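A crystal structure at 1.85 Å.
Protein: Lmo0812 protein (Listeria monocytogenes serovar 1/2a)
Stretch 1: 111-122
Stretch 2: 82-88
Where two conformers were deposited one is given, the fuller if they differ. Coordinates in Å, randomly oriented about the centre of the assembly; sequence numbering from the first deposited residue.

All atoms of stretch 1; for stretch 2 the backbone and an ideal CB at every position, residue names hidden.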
# COMPACT_ATOMS: atom_id res chain seq x y z
N LEU A 111 10.46 2.22 17.35
CA LEU A 111 10.11 0.83 16.95
C LEU A 111 9.56 0.72 15.53
O LEU A 111 10.01 -0.18 14.75
CB LEU A 111 9.16 0.15 17.95
CG LEU A 111 8.69 -1.29 17.61
CD1 LEU A 111 9.86 -2.23 17.45
CD2 LEU A 111 7.71 -1.82 18.67
N GLU A 112 8.67 1.63 15.16
CA GLU A 112 8.08 1.63 13.80
C GLU A 112 9.16 1.84 12.73
O GLU A 112 9.22 1.09 11.71
CB GLU A 112 7.01 2.70 13.66
CG GLU A 112 5.83 2.41 14.59
CD GLU A 112 4.73 3.43 14.49
OE1 GLU A 112 4.97 4.55 13.98
OE2 GLU A 112 3.61 3.11 14.96
N GLU A 113 10.02 2.83 12.95
CA GLU A 113 11.11 3.14 12.00
C GLU A 113 12.05 1.97 11.85
O GLU A 113 12.49 1.69 10.73
CB GLU A 113 11.85 4.40 12.44
CG GLU A 113 10.91 5.61 12.46
CD GLU A 113 11.46 6.84 13.17
OE1 GLU A 113 12.15 6.70 14.21
OE2 GLU A 113 11.13 7.95 12.69
N LYS A 114 12.38 1.31 12.95
CA LYS A 114 13.25 0.10 12.90
C LYS A 114 12.56 -1.01 12.14
O LYS A 114 13.15 -1.66 11.28
CB LYS A 114 13.55 -0.39 14.32
CG LYS A 114 14.44 0.55 15.11
CD LYS A 114 14.48 0.15 16.56
CE LYS A 114 15.57 0.88 17.36
NZ LYS A 114 16.82 0.07 17.36
N ALA A 115 11.27 -1.18 12.38
CA ALA A 115 10.54 -2.27 11.74
C ALA A 115 10.47 -2.11 10.22
O ALA A 115 10.53 -3.11 9.49
CB ALA A 115 9.14 -2.40 12.33
N LEU A 116 10.35 -0.87 9.74
CA LEU A 116 10.27 -0.62 8.31
C LEU A 116 11.55 -1.05 7.61
O LEU A 116 11.52 -1.66 6.50
CB LEU A 116 10.06 0.85 8.08
CG LEU A 116 8.62 1.25 8.40
CD1 LEU A 116 8.60 2.76 8.64
CD2 LEU A 116 7.70 0.85 7.25
N ILE A 117 12.66 -0.75 8.25
CA ILE A 117 13.98 -1.12 7.69
C ILE A 117 14.17 -2.63 7.74
O ILE A 117 14.60 -3.22 6.75
CB ILE A 117 15.14 -0.43 8.44
CG1 ILE A 117 15.08 1.08 8.20
CG2 ILE A 117 16.50 -1.00 7.96
CD1 ILE A 117 16.01 1.93 9.06
N VAL A 118 13.94 -3.26 8.90
CA VAL A 118 14.18 -4.70 9.00
C VAL A 118 13.25 -5.52 8.07
O VAL A 118 13.72 -6.44 7.40
CB VAL A 118 14.15 -5.20 10.43
CG1 VAL A 118 14.39 -6.68 10.52
CG2 VAL A 118 15.13 -4.45 11.32
N ALA A 119 11.98 -5.14 7.98
CA ALA A 119 11.04 -5.84 7.10
C ALA A 119 11.49 -5.77 5.64
O ALA A 119 11.41 -6.75 4.90
CB ALA A 119 9.64 -5.28 7.25
N ASP A 120 11.94 -4.59 5.23
CA ASP A 120 12.45 -4.39 3.88
C ASP A 120 13.66 -5.33 3.63
O ASP A 120 13.73 -6.00 2.61
CB ASP A 120 12.89 -2.94 3.71
CG ASP A 120 13.57 -2.68 2.35
OD1 ASP A 120 12.95 -2.94 1.31
OD2 ASP A 120 14.70 -2.18 2.34
N LYS A 121 14.58 -5.37 4.58
CA LYS A 121 15.80 -6.25 4.43
C LYS A 121 15.48 -7.71 4.49
O LYS A 121 16.14 -8.52 3.85
CB LYS A 121 16.85 -5.95 5.49
CG LYS A 121 17.80 -4.88 5.07
CD LYS A 121 17.11 -3.58 4.85
CE LYS A 121 17.73 -2.87 3.68
NZ LYS A 121 17.25 -1.45 3.71
N LEU A 122 14.51 -8.06 5.32
CA LEU A 122 14.08 -9.45 5.44
C LEU A 122 13.54 -10.00 4.14
O LEU A 122 13.95 -11.08 3.71
CB LEU A 122 13.04 -9.60 6.58
CG LEU A 122 12.43 -10.99 6.79
CD1 LEU A 122 13.44 -12.11 6.96
CD2 LEU A 122 11.45 -11.00 7.98
N UNK A 82 6.09 10.87 6.64
CA UNK A 82 7.22 10.87 7.57
C UNK A 82 7.79 9.50 7.82
O UNK A 82 9.01 9.35 7.97
CB UNK A 82 6.80 11.49 8.91
N UNK A 83 6.92 8.50 7.90
CA UNK A 83 7.40 7.14 8.11
C UNK A 83 8.21 6.70 6.86
O UNK A 83 9.31 6.14 6.97
CB UNK A 83 6.23 6.19 8.38
N UNK A 84 7.69 7.01 5.69
CA UNK A 84 8.36 6.70 4.43
C UNK A 84 9.72 7.38 4.33
O UNK A 84 10.73 6.74 3.98
CB UNK A 84 7.48 7.12 3.25
N UNK A 85 9.75 8.68 4.63
CA UNK A 85 10.98 9.44 4.56
C UNK A 85 12.03 8.94 5.51
O UNK A 85 13.23 9.07 5.22
CB UNK A 85 10.70 10.92 4.84
N UNK A 86 11.62 8.35 6.64
CA UNK A 86 12.59 7.86 7.62
C UNK A 86 13.56 6.79 7.05
O UNK A 86 14.70 6.72 7.50
CB UNK A 86 11.84 7.28 8.82
N UNK A 87 13.14 6.01 6.06
CA UNK A 87 13.99 4.95 5.48
C UNK A 87 14.39 5.12 4.01
O UNK A 87 15.02 4.25 3.42
CB UNK A 87 13.26 3.61 5.62
N UNK A 88 14.05 6.27 3.43
CA UNK A 88 14.32 6.53 2.01
C UNK A 88 15.78 6.97 1.89
O UNK A 88 16.23 7.79 2.67
CB UNK A 88 13.37 7.59 1.44

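At position 82 the CA-to-CB bond points sideways, and nothing of the helix 111-122 comes within 5.5 Å of the ideal CB, so stretch 1 sets almost no demand and a polar residue is as welcome as any. The deposited residue is Asp82. Toward stretch 1 only its backbone O takes part, through a water that donates to Glu113 OE2 at 2.7 Å and, weakly, to Asp82 O at 3.1 Å.

Position 83 also starts sideways, but its ideal CB lies 4.2 Å from Leu116 CD1, and the side chain of Glu112 is near enough for a longer chain to reach. Leucine, isoleucine or methionine would suit. It is Leu83, in the m, t rotamer, whose end comes nearer than its CB bond suggests: CD2 stops 3.8 Å from Glu112 OE1, while Leu116 CD1 packs 3.8 Å from Leu83 O.

Position 84 points away and position 85 is out of reach, so almost any helix-compatible side chain would do at either as far as stretch 1 is concerned. They are Val84 and Ala85.

At position 86 the bond points toward stretch 1 and the backbones are close, with CA 6.6 Å from the CA of Glu113. The ideal CB is already 4.0 Å from Glu113 OE2, which favours something small: alanine, serine or perhaps threonine. Ser86 is found. In the p rotamer its OG turns back to donate to Leu83 O at 2.6 Å, and accepts from a water at 2.7 Å that also donates to Glu113 O at 3.0 Å. The hydroxyl thus serves its own stretch and, through water, stretch 1, while Glu113 CG rests 3.8 Å from Ser86 OG.

Position 87 again points toward stretch 1, with phi/psi of -116/7, off the usual helical values. Its ideal CB is 4.0 Å from Ile117 CG1, and farther along lie the carboxylate of Asp120 and the amine of Lys121. The site asks for a flat or apolar stem with a polar tip: histidine fits well, and glutamine could reach only when extended. His87 fills it as a knob among Leu116, Ile117, Asp120 and Lys121. Ile117 CG1 lies over one ring face, 3.7 Å from the centroid, a CH-pi contact, while His87 NE2 donates in near-linear geometry to Asp120 OD2 at 3.2 Å. The same OD2 is salt-bridged to Lys121 NZ at 3.0 Å, so Asp120 OD2 holds both His87 NE2 and Lys121 NZ, and it and NZ lie at the ring edge.

Position 88 is out of reach of stretch 1, which leaves the choice open. Thr88 instead donates from OG1 to Val84 O at 2.8 Å.

Stretch 2 (82-88) DLVASHT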
# COMPACT_ATOMS: atom_id res chain seq x y z
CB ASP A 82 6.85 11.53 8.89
CG ASP A 82 6.67 13.04 8.77
OD1 ASP A 82 7.07 13.61 7.73
OD2 ASP A 82 6.10 13.63 9.72
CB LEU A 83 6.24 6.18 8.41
CG LEU A 83 5.65 6.31 9.83
CD1 LEU A 83 4.34 5.56 9.95
CD2 LEU A 83 6.65 5.81 10.87
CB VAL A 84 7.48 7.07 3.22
CG1 VAL A 84 8.28 6.98 1.92
CG2 VAL A 84 6.30 6.14 3.14
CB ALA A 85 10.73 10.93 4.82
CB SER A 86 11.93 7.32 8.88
OG SER A 86 11.30 6.05 8.68
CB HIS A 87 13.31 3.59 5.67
CG HIS A 87 14.01 2.45 4.98
ND1 HIS A 87 15.37 2.42 4.80
CD2 HIS A 87 13.54 1.26 4.55
CE1 HIS A 87 15.71 1.28 4.22
NE2 HIS A 87 14.62 0.55 4.07
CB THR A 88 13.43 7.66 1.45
OG1 THR A 88 12.05 7.29 1.54
CG2 THR A 88 13.75 7.97 -0.02
O HOH W 1 9.15 8.47 10.92
O HOH W 2 13.22 4.28 9.46
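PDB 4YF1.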